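Local coordinates for protein MIX1 (PDB 3HA4) that forms homodimers and probably serves as a membrane-anchored, TPR-like helical scaffold that mediates protein-protein interactions, at residues 31-45 with 64-78. Numbering follows the deposited sequence.
Sequences RPPWPLLHQRVVLLR and YYPADWLIPLELTQV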
ATOM      1  N   ARG A  31       3.846  20.911   5.005  1.00 24.04           N
ATOM      2  CA  ARG A  31       3.338  19.725   4.375  1.00 25.45           C
ATOM      3  C   ARG A  31       4.312  18.558   4.401  1.00 23.77           C
ATOM      4  O   ARG A  31       5.408  18.672   3.935  1.00 24.62           O
ATOM      5  CB  ARG A  31       2.929  20.057   2.954  1.00 25.86           C
ATOM      6  CG  ARG A  31       3.012  18.933   2.028  1.00 26.30           C
ATOM      7  CD  ARG A  31       2.509  19.220   0.694  1.00 27.51           C
ATOM      8  NE  ARG A  31       3.532  19.785  -0.145  1.00 27.89           N
ATOM      9  CZ  ARG A  31       4.371  19.094  -0.888  1.00 28.16           C
ATOM     10  NH1 ARG A  31       4.346  17.799  -0.923  1.00 27.55           N
ATOM     11  NH2 ARG A  31       5.256  19.712  -1.592  1.00 32.20           N
ATOM     12  N   PRO A  32       3.879  17.422   4.925  1.00 24.17           N
ATOM     13  CA  PRO A  32       4.724  16.226   4.939  1.00 23.51           C
ATOM     14  C   PRO A  32       4.890  15.768   3.510  1.00 24.72           C
ATOM     15  O   PRO A  32       3.904  15.704   2.782  1.00 26.54           O
ATOM     16  CB  PRO A  32       3.880  15.192   5.708  1.00 23.15           C
ATOM     17  CG  PRO A  32       2.745  15.978   6.331  1.00 24.96           C
ATOM     18  CD  PRO A  32       2.524  17.159   5.437  1.00 24.58           C
ATOM     19  N   PRO A  33       6.118  15.472   3.089  1.00 24.25           N
ATOM     20  CA  PRO A  33       6.171  14.916   1.734  1.00 24.16           C
ATOM     21  C   PRO A  33       5.432  13.574   1.708  1.00 24.08           C
ATOM     22  O   PRO A  33       5.473  12.829   2.691  1.00 23.50           O
ATOM     23  CB  PRO A  33       7.676  14.733   1.475  1.00 24.40           C
ATOM     24  CG  PRO A  33       8.360  15.553   2.550  1.00 24.37           C
ATOM     25  CD  PRO A  33       7.440  15.584   3.719  1.00 23.41           C
ATOM     26  N   TRP A  34       4.771  13.281   0.592  1.00 26.44           N
ATOM     27  CA  TRP A  34       3.976  12.063   0.448  1.00 25.86           C
ATOM     28  C   TRP A  34       4.765  10.755   0.699  1.00 24.53           C
ATOM     29  O   TRP A  34       4.259   9.843   1.355  1.00 25.63           O
ATOM     30  CB  TRP A  34       3.256  12.061  -0.914  1.00 26.97           C
ATOM     31  CG  TRP A  34       2.399  10.850  -1.167  1.00 25.84           C
ATOM     32  CD1 TRP A  34       1.084  10.685  -0.826  1.00 25.34           C
ATOM     33  CD2 TRP A  34       2.808   9.625  -1.795  1.00 26.88           C
ATOM     34  NE1 TRP A  34       0.650   9.439  -1.206  1.00 26.61           N
ATOM     35  CE2 TRP A  34       1.683   8.768  -1.807  1.00 33.81           C
ATOM     36  CE3 TRP A  34       4.012   9.174  -2.353  1.00 25.62           C
ATOM     37  CZ2 TRP A  34       1.727   7.481  -2.356  1.00 25.99           C
ATOM     38  CZ3 TRP A  34       4.056   7.894  -2.900  1.00 26.85           C
ATOM     39  CH2 TRP A  34       2.917   7.063  -2.895  1.00 24.73           C
ATOM     40  N   PRO A  35       5.980  10.651   0.233  1.00 25.86           N
ATOM     41  CA  PRO A  35       6.667   9.409   0.431  1.00 26.61           C
ATOM     42  C   PRO A  35       7.044   9.131   1.841  1.00 25.29           C
ATOM     43  O   PRO A  35       7.063   8.016   2.188  1.00 28.39           O
ATOM     44  CB  PRO A  35       7.876   9.569  -0.452  1.00 27.35           C
ATOM     45  CG  PRO A  35       7.461  10.440  -1.433  1.00 29.76           C
ATOM     46  CD  PRO A  35       6.668  11.429  -0.784  1.00 28.74           C
ATOM     47  N   LEU A  36       7.318  10.123   2.652  1.00 40.21           N
ATOM     48  CA  LEU A  36       7.601   9.869   4.045  1.00 31.84           C
ATOM     49  C   LEU A  36       6.340   9.557   4.832  1.00 32.72           C
ATOM     50  O   LEU A  36       6.359   8.800   5.754  1.00 28.86           O
ATOM     51  CB  LEU A  36       8.386  11.024   4.650  1.00 26.39           C
ATOM     52  CG  LEU A  36       8.448  11.073   6.169  1.00 35.58           C
ATOM     53  CD1 LEU A  36       9.484  10.211   6.792  1.00 28.87           C
ATOM     54  CD2 LEU A  36       8.509  12.428   6.704  1.00 30.67           C
ATOM     55  N   LEU A  37       5.247  10.163   4.415  1.00 25.28           N
ATOM     56  CA  LEU A  37       3.927   9.924   4.935  1.00 25.22           C
ATOM     57  C   LEU A  37       3.445   8.536   4.626  1.00 26.09           C
ATOM     58  O   LEU A  37       2.883   7.879   5.447  1.00 29.44           O
ATOM     59  CB  LEU A  37       2.973  10.958   4.377  1.00 25.81           C
ATOM     60  CG  LEU A  37       1.552  10.977   4.888  1.00 28.55           C
ATOM     61  CD1 LEU A  37       1.497  11.075   6.344  1.00 25.20           C
ATOM     62  CD2 LEU A  37       0.743  12.023   4.259  1.00 26.17           C
ATOM     63  N   HIS A  38       3.691   8.083   3.423  1.00 26.24           N
ATOM     64  CA  HIS A  38       3.373   6.743   3.066  1.00 27.10           C
ATOM     65  C   HIS A  38       4.209   5.782   3.873  1.00 26.66           C
ATOM     66  O   HIS A  38       3.734   4.808   4.348  1.00 25.55           O
ATOM     67  CB  HIS A  38       3.576   6.536   1.586  1.00 27.02           C
ATOM     68  CG  HIS A  38       3.473   5.115   1.163  1.00 26.98           C
ATOM     69  ND1 HIS A  38       4.531   4.250   1.219  1.00 26.06           N
ATOM     70  CD2 HIS A  38       2.439   4.404   0.681  1.00 29.27           C
ATOM     71  CE1 HIS A  38       4.153   3.070   0.791  1.00 27.59           C
ATOM     72  NE2 HIS A  38       2.890   3.137   0.457  1.00 25.84           N
ATOM     73  N   GLN A  39       5.466   6.090   4.032  1.00 26.10           N
ATOM     74  CA  GLN A  39       6.382   5.302   4.845  1.00 26.47           C
ATOM     75  C   GLN A  39       5.970   5.237   6.329  1.00 30.31           C
ATOM     76  O   GLN A  39       6.106   4.196   6.978  1.00 27.65           O
ATOM     77  CB  GLN A  39       7.809   5.816   4.686  1.00 26.57           C
ATOM     78  CG  GLN A  39       8.859   5.027   5.440  1.00 31.44           C
ATOM     79  CD  GLN A  39      10.244   5.643   5.294  1.00 33.00           C
ATOM     80  OE1 GLN A  39      11.180   5.001   4.818  1.00 40.70           O
ATOM     81  NE2 GLN A  39      10.370   6.904   5.683  1.00 40.18           N
ATOM     82  N   ARG A  40       5.414   6.306   6.845  1.00 27.53           N
ATOM     83  CA  ARG A  40       4.978   6.344   8.209  1.00 29.19           C
ATOM     84  C   ARG A  40       3.739   5.533   8.431  1.00 31.04           C
ATOM     85  O   ARG A  40       3.547   4.930   9.444  1.00 35.50           O
ATOM     86  CB  ARG A  40       4.724   7.772   8.590  1.00 27.82           C
ATOM     87  CG  ARG A  40       5.825   8.359   9.313  1.00 40.40           C
ATOM     88  CD  ARG A  40       5.831   9.822   9.366  1.00 24.11           C
ATOM     89  NE  ARG A  40       7.175  10.244   9.679  1.00 30.92           N
ATOM     90  CZ  ARG A  40       7.528  11.459  10.056  1.00 44.29           C
ATOM     91  NH1 ARG A  40       6.634  12.405  10.168  1.00 38.83           N
ATOM     92  NH2 ARG A  40       8.777  11.725  10.322  1.00 49.10           N
ATOM     93  N   VAL A  41       2.893   5.526   7.440  1.00 33.00           N
ATOM     94  CA  VAL A  41       1.639   4.825   7.507  1.00 26.04           C
ATOM     95  C   VAL A  41       1.843   3.338   7.361  1.00 33.02           C
ATOM     96  O   VAL A  41       1.121   2.556   7.900  1.00 26.67           O
ATOM     97  CB  VAL A  41       0.689   5.324   6.429  1.00 42.35           C
ATOM     98  CG1 VAL A  41      -0.433   4.393   6.236  1.00 25.82           C
ATOM     99  CG2 VAL A  41       0.185   6.666   6.763  1.00 25.76           C
ATOM    100  N   VAL A  42       2.872   2.968   6.638  1.00 31.34           N
ATOM    101  CA  VAL A  42       3.172   1.589   6.400  1.00 31.03           C
ATOM    102  C   VAL A  42       3.797   0.873   7.578  1.00 29.77           C
ATOM    103  O   VAL A  42       3.766  -0.315   7.635  1.00 38.78           O
ATOM    104  CB  VAL A  42       4.034   1.423   5.183  1.00 32.58           C
ATOM    105  CG1 VAL A  42       4.551   0.094   5.129  1.00 26.89           C
ATOM    106  CG2 VAL A  42       3.277   1.693   3.988  1.00 26.48           C
ATOM    107  N   LEU A  43       4.344   1.628   8.493  1.00 37.86           N
ATOM    108  CA  LEU A  43       4.945   1.135   9.693  1.00 40.21           C
ATOM    109  C   LEU A  43       3.877   0.683  10.641  1.00 46.70           C
ATOM    110  O   LEU A  43       4.113  -0.100  11.500  1.00 47.08           O
ATOM    111  CB  LEU A  43       5.677   2.278  10.339  1.00 32.04           C
ATOM    112  CG  LEU A  43       7.133   2.408  10.713  1.00 42.61           C
ATOM    113  CD1 LEU A  43       8.069   1.537  10.017  1.00 28.94           C
ATOM    114  CD2 LEU A  43       7.469   3.795  10.524  1.00 42.15           C
ATOM    115  N   LEU A  44       2.684   1.193  10.477  1.00 41.90           N
ATOM    116  CA  LEU A  44       1.646   0.951  11.431  1.00 48.72           C
ATOM    117  C   LEU A  44       1.184  -0.475  11.504  1.00 48.67           C
ATOM    118  O   LEU A  44       0.955  -0.970  12.559  1.00 55.76           O
ATOM    119  CB  LEU A  44       0.456   1.849  11.173  1.00 40.36           C
ATOM    120  CG  LEU A  44       0.576   3.307  11.503  1.00 42.85           C
ATOM    121  CD1 LEU A  44      -0.540   4.014  10.879  1.00 36.51           C
ATOM    122  CD2 LEU A  44       0.501   3.436  12.912  1.00 31.47           C
ATOM    123  N   ARG A  45       1.024  -1.130  10.380  1.00 52.58           N
ATOM    124  CA  ARG A  45       0.502  -2.472  10.384  1.00 57.92           C
ATOM    125  C   ARG A  45       1.434  -3.468  11.002  1.00 62.71           C
ATOM    126  O   ARG A  45       1.051  -4.564  11.309  1.00 60.99           O
ATOM    127  CB  ARG A  45       0.164  -2.912   8.982  1.00 54.71           C
ATOM    128  CG  ARG A  45      -1.180  -3.560   8.859  1.00 48.52           C
ATOM    129  CD  ARG A  45      -1.676  -3.406   7.478  1.00 61.33           C
ATOM    130  NE  ARG A  45      -1.202  -4.448   6.588  1.00 63.23           N
ATOM    131  CZ  ARG A  45      -0.707  -4.234   5.384  1.00 62.84           C
ATOM    132  NH1 ARG A  45      -0.595  -3.020   4.892  1.00 38.73           N
ATOM    133  NH2 ARG A  45      -0.310  -5.254   4.679  1.00 64.27           N
ATOM    134  N   TYR A  64      -3.611  17.277   2.182  1.00 26.18           N
ATOM    135  CA  TYR A  64      -2.528  17.470   1.223  1.00 25.99           C
ATOM    136  C   TYR A  64      -2.626  16.569  -0.008  1.00 29.38           C
ATOM    137  O   TYR A  64      -2.122  16.917  -1.078  1.00 26.03           O
ATOM    138  CB  TYR A  64      -1.174  17.271   1.920  1.00 28.52           C
ATOM    139  CG  TYR A  64      -0.863  18.347   2.941  1.00 26.74           C
ATOM    140  CD1 TYR A  64      -0.645  19.664   2.544  1.00 34.17           C
ATOM    141  CD2 TYR A  64      -0.799  18.051   4.290  1.00 27.09           C
ATOM    142  CE1 TYR A  64      -0.366  20.654   3.473  1.00 30.63           C
ATOM    143  CE2 TYR A  64      -0.515  19.026   5.228  1.00 28.20           C
ATOM    144  CZ  TYR A  64      -0.301  20.326   4.812  1.00 31.53           C
ATOM    145  OH  TYR A  64      -0.027  21.293   5.733  1.00 30.47           O
ATOM    146  N   TYR A  65      -3.272  15.413   0.146  1.00 26.35           N
ATOM    147  CA  TYR A  65      -3.329  14.431  -0.930  1.00 25.33           C
ATOM    148  C   TYR A  65      -4.713  13.773  -1.075  1.00 24.82           C
ATOM    149  O   TYR A  65      -4.829  12.555  -1.042  1.00 25.30           O
ATOM    150  CB  TYR A  65      -2.235  13.373  -0.719  1.00 25.62           C
ATOM    151  CG  TYR A  65      -0.898  13.970  -0.398  1.00 27.28           C
ATOM    152  CD1 TYR A  65      -0.133  14.562  -1.387  1.00 26.55           C
ATOM    153  CD2 TYR A  65      -0.400  13.971   0.907  1.00 26.36           C
ATOM    154  CE1 TYR A  65       1.105  15.133  -1.105  1.00 26.09           C
ATOM    155  CE2 TYR A  65       0.850  14.547   1.207  1.00 28.45           C
ATOM    156  CZ  TYR A  65       1.590  15.127   0.189  1.00 25.80           C
ATOM    157  OH  TYR A  65       2.812  15.705   0.438  1.00 26.95           O
ATOM    158  N   PRO A  66      -5.758  14.590  -1.269  1.00 25.63           N
ATOM    159  CA  PRO A  66      -7.142  14.092  -1.351  1.00 25.71           C
ATOM    160  C   PRO A  66      -7.373  13.202  -2.576  1.00 26.83           C
ATOM    161  O   PRO A  66      -8.400  12.519  -2.641  1.00 25.86           O
ATOM    162  CB  PRO A  66      -7.981  15.363  -1.520  1.00 25.82           C
ATOM    163  CG  PRO A  66      -7.023  16.418  -2.035  1.00 26.08           C
ATOM    164  CD  PRO A  66      -5.608  15.970  -1.765  1.00 26.08           C
ATOM    165  N   ALA A  67      -6.447  13.230  -3.529  1.00 25.12           N
ATOM    166  CA  ALA A  67      -6.562  12.420  -4.741  1.00 25.22           C
ATOM    167  C   ALA A  67      -5.814  11.098  -4.678  1.00 25.18           C
ATOM    168  O   ALA A  67      -5.937  10.285  -5.592  1.00 40.51           O
ATOM    169  CB  ALA A  67      -6.123  13.201  -5.967  1.00 25.99           C
ATOM    170  N   ASP A  68      -5.049  10.875  -3.613  1.00 38.91           N
ATOM    171  CA  ASP A  68      -4.275   9.639  -3.481  1.00 28.59           C
ATOM    172  C   ASP A  68      -5.121   8.433  -3.056  1.00 25.50           C
ATOM    173  O   ASP A  68      -6.045   8.559  -2.238  1.00 24.26           O
ATOM    174  CB  ASP A  68      -3.134   9.817  -2.481  1.00 29.44           C
ATOM    175  CG  ASP A  68      -2.245   8.582  -2.388  1.00 43.23           C
ATOM    176  OD1 ASP A  68      -1.881   8.031  -3.458  1.00 46.48           O
ATOM    177  OD2 ASP A  68      -1.923   8.161  -1.252  1.00 27.38           O
ATOM    178  N   TRP A  69      -4.785   7.262  -3.591  1.00 25.40           N
ATOM    179  CA  TRP A  69      -5.498   6.021  -3.235  1.00 24.59           C
ATOM    180  C   TRP A  69      -4.594   5.085  -2.433  1.00 25.04           C
ATOM    181  O   TRP A  69      -5.077   4.242  -1.678  1.00 25.01           O
ATOM    182  CB  TRP A  69      -6.030   5.290  -4.494  1.00 25.41           C
ATOM    183  CG  TRP A  69      -4.939   4.999  -5.458  1.00 25.28           C
ATOM    184  CD1 TRP A  69      -4.453   5.834  -6.413  1.00 26.43           C
ATOM    185  CD2 TRP A  69      -4.134   3.817  -5.511  1.00 25.82           C
ATOM    186  NE1 TRP A  69      -3.406   5.240  -7.073  1.00 27.97           N
ATOM    187  CE2 TRP A  69      -3.193   3.998  -6.539  1.00 26.74           C
ATOM    188  CE3 TRP A  69      -4.129   2.616  -4.802  1.00 26.13           C
ATOM    189  CZ2 TRP A  69      -2.264   3.023  -6.881  1.00 29.49           C
ATOM    190  CZ3 TRP A  69      -3.202   1.654  -5.138  1.00 27.39           C
ATOM    191  CH2 TRP A  69      -2.285   1.860  -6.172  1.00 28.44           C
ATOM    192  N   LEU A  70      -3.283   5.235  -2.608  1.00 25.47           N
ATOM    193  CA  LEU A  70      -2.316   4.322  -2.008  1.00 25.89           C
ATOM    194  C   LEU A  70      -2.364   4.354  -0.485  1.00 25.00           C
ATOM    195  O   LEU A  70      -2.462   3.319   0.177  1.00 26.08           O
ATOM    196  CB  LEU A  70      -0.901   4.636  -2.499  1.00 27.14           C
ATOM    197  CG  LEU A  70       0.174   3.595  -2.180  1.00 44.35           C
ATOM    198  CD1 LEU A  70      -0.369   2.174  -2.332  1.00 50.90           C
ATOM    199  CD2 LEU A  70       1.394   3.794  -3.063  1.00 60.82           C
ATOM    200  N   ILE A  71      -2.306   5.552   0.076  1.00 32.09           N
ATOM    201  CA  ILE A  71      -2.349   5.676   1.517  1.00 29.34           C
ATOM    202  C   ILE A  71      -3.693   5.197   2.079  1.00 24.31           C
ATOM    203  O   ILE A  71      -3.719   4.444   3.052  1.00 24.51           O
ATOM    204  CB  ILE A  71      -1.959   7.098   1.969  1.00 30.35           C
ATOM    205  CG1 ILE A  71      -0.454   7.289   1.748  1.00 26.54           C
ATOM    206  CG2 ILE A  71      -2.352   7.332   3.435  1.00 24.83           C
ATOM    207  CD1 ILE A  71       0.097   8.634   2.177  1.00 27.95           C
ATOM    208  N   PRO A  72      -4.814   5.609   1.455  1.00 29.65           N
ATOM    209  CA  PRO A  72      -6.121   5.081   1.888  1.00 30.66           C
ATOM    210  C   PRO A  72      -6.218   3.558   1.807  1.00 28.80           C
ATOM    211  O   PRO A  72      -6.842   2.935   2.668  1.00 28.26           O
ATOM    212  CB  PRO A  72      -7.099   5.742   0.921  1.00 24.18           C
ATOM    213  CG  PRO A  72      -6.435   7.050   0.601  1.00 24.15           C
ATOM    214  CD  PRO A  72      -4.966   6.729   0.511  1.00 24.43           C
ATOM    215  N   LEU A  73      -5.604   2.969   0.787  1.00 24.59           N
ATOM    216  CA  LEU A  73      -5.523   1.522   0.688  1.00 25.26           C
ATOM    217  C   LEU A  73      -4.794   0.944   1.914  1.00 31.23           C
ATOM    218  O   LEU A  73      -5.263  -0.002   2.548  1.00 25.49           O
ATOM    219  CB  LEU A  73      -4.799   1.132  -0.603  1.00 36.18           C
ATOM    220  CG  LEU A  73      -4.648  -0.352  -0.932  1.00 27.24           C
ATOM    221  CD1 LEU A  73      -5.996  -0.935  -1.273  1.00 35.20           C
ATOM    222  CD2 LEU A  73      -3.670  -0.538  -2.075  1.00 35.10           C
ATOM    223  N   GLU A  74      -3.654   1.533   2.254  1.00 28.26           N
ATOM    224  CA  GLU A  74      -2.865   1.086   3.402  1.00 25.25           C
ATOM    225  C   GLU A  74      -3.627   1.266   4.725  1.00 25.58           C
ATOM    226  O   GLU A  74      -3.666   0.358   5.563  1.00 27.87           O
ATOM    227  CB  GLU A  74      -1.533   1.822   3.430  1.00 26.43           C
ATOM    228  CG  GLU A  74      -0.411   1.021   4.029  1.00 49.29           C
ATOM    229  CD  GLU A  74      -0.171  -0.268   3.273  1.00 65.56           C
ATOM    230  OE1 GLU A  74       0.530  -0.258   2.226  1.00 50.46           O
ATOM    231  OE2 GLU A  74      -0.694  -1.298   3.738  1.00 49.14           O
ATOM    232  N   LEU A  75      -4.244   2.430   4.904  1.00 25.13           N
ATOM    233  CA  LEU A  75      -5.115   2.663   6.047  1.00 25.05           C
ATOM    234  C   LEU A  75      -6.267   1.654   6.137  1.00 25.86           C
ATOM    235  O   LEU A  75      -6.649   1.234   7.236  1.00 25.71           O
ATOM    236  CB  LEU A  75      -5.664   4.090   6.003  1.00 25.03           C
ATOM    237  CG  LEU A  75      -4.975   5.180   6.822  1.00 25.27           C
ATOM    238  CD1 LEU A  75      -3.701   4.686   7.474  1.00 24.95           C
ATOM    239  CD2 LEU A  75      -4.713   6.376   5.951  1.00 25.03           C
ATOM    240  N   THR A  76      -6.825   1.270   4.987  1.00 25.42           N
ATOM    241  CA  THR A  76      -7.878   0.264   4.974  1.00 25.33           C
ATOM    242  C   THR A  76      -7.381  -1.036   5.604  1.00 26.43           C
ATOM    243  O   THR A  76      -8.085  -1.643   6.407  1.00 26.33           O
ATOM    244  CB  THR A  76      -8.394  -0.031   3.556  1.00 25.46           C
ATOM    245  OG1 THR A  76      -8.975   1.150   3.006  1.00 24.67           O
ATOM    246  CG2 THR A  76      -9.449  -1.117   3.596  1.00 25.70           C
ATOM    247  N   GLN A  77      -6.171  -1.459   5.238  1.00 26.26           N
ATOM    248  CA  GLN A  77      -5.555  -2.626   5.886  1.00 27.06           C
ATOM    249  C   GLN A  77      -5.379  -2.402   7.395  1.00 39.55           C
ATOM    250  O   GLN A  77      -5.592  -3.322   8.184  1.00 35.99           O
ATOM    251  CB  GLN A  77      -4.204  -3.000   5.248  1.00 32.42           C
ATOM    252  CG  GLN A  77      -4.204  -3.097   3.725  1.00 32.42           C
ATOM    253  CD  GLN A  77      -5.491  -3.698   3.162  1.00 27.46           C
ATOM    254  OE1 GLN A  77      -5.996  -4.717   3.643  1.00 33.96           O
ATOM    255  NE2 GLN A  77      -6.024  -3.057   2.138  1.00 26.75           N
ATOM    256  N   VAL A  78      -4.992  -1.188   7.796  1.00 25.84           N
ATOM    257  CA  VAL A  78      -4.952  -0.862   9.225  1.00 26.22           C
ATOM    258  C   VAL A  78      -6.331  -1.036   9.875  1.00 26.71           C
ATOM    259  O   VAL A  78      -6.454  -1.703  10.893  1.00 27.69           O
ATOM    260  CB  VAL A  78      -4.349   0.541   9.521  1.00 25.65           C
ATOM    261  CG1 VAL A  78      -4.449   0.872  11.000  1.00 26.19           C
ATOM    262  CG2 VAL A  78      -2.899   0.602   9.078  1.00 25.44           C
TER
HETATM  263  O   HOH W   1       5.156  14.990  -1.284  1.00 42.27           O
HETATM  264  O   HOH W   2       1.933   0.645   0.052  1.00 29.91           O
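The hydroxyl of Tyr65 is gripped from several directions: OH donates to Pro32 O at 2.6 Å, in the carbonyl plane, and accepts from Arg31 NH1 at 2.9 Å and from a water that itself accepts from Trp34 N. The TPR-like helical fold here packs helices 34-42 and 70-78 side by side, nearly parallel with axes 11° apart, and with helix 54-64 between them in sequence. Tyr65 lies between neighbours, Trp34 CB over one ring face and Tyr64 CB over the other, while the edge of the Trp34 indole points at the Tyr65 face in an edge-to-face (T-shaped) pair, planes at 73°. Arg31 CB sits over the face of Tyr64, whose OH bonds Asp28. With CG anti to the backbone N (chi1 -180°), Trp34 reaches across to the start of helix 70-78. There Ile71 fits as a knob among Trp34, Leu37, His38 and Val41, and farther along Val41 CG1 meets Leu75 CD1 at 3.5 Å. A second water links His38 NE2 to Glu74 OE1, and Arg45 NH2 forms a salt bridge with Glu74 of the second subunit. Asp68 OD2 receives Trp34 NE1 at 2.9 Å, from above the carboxylate plane, and, as a helix-capping bond, Ile71 N from the opposite face.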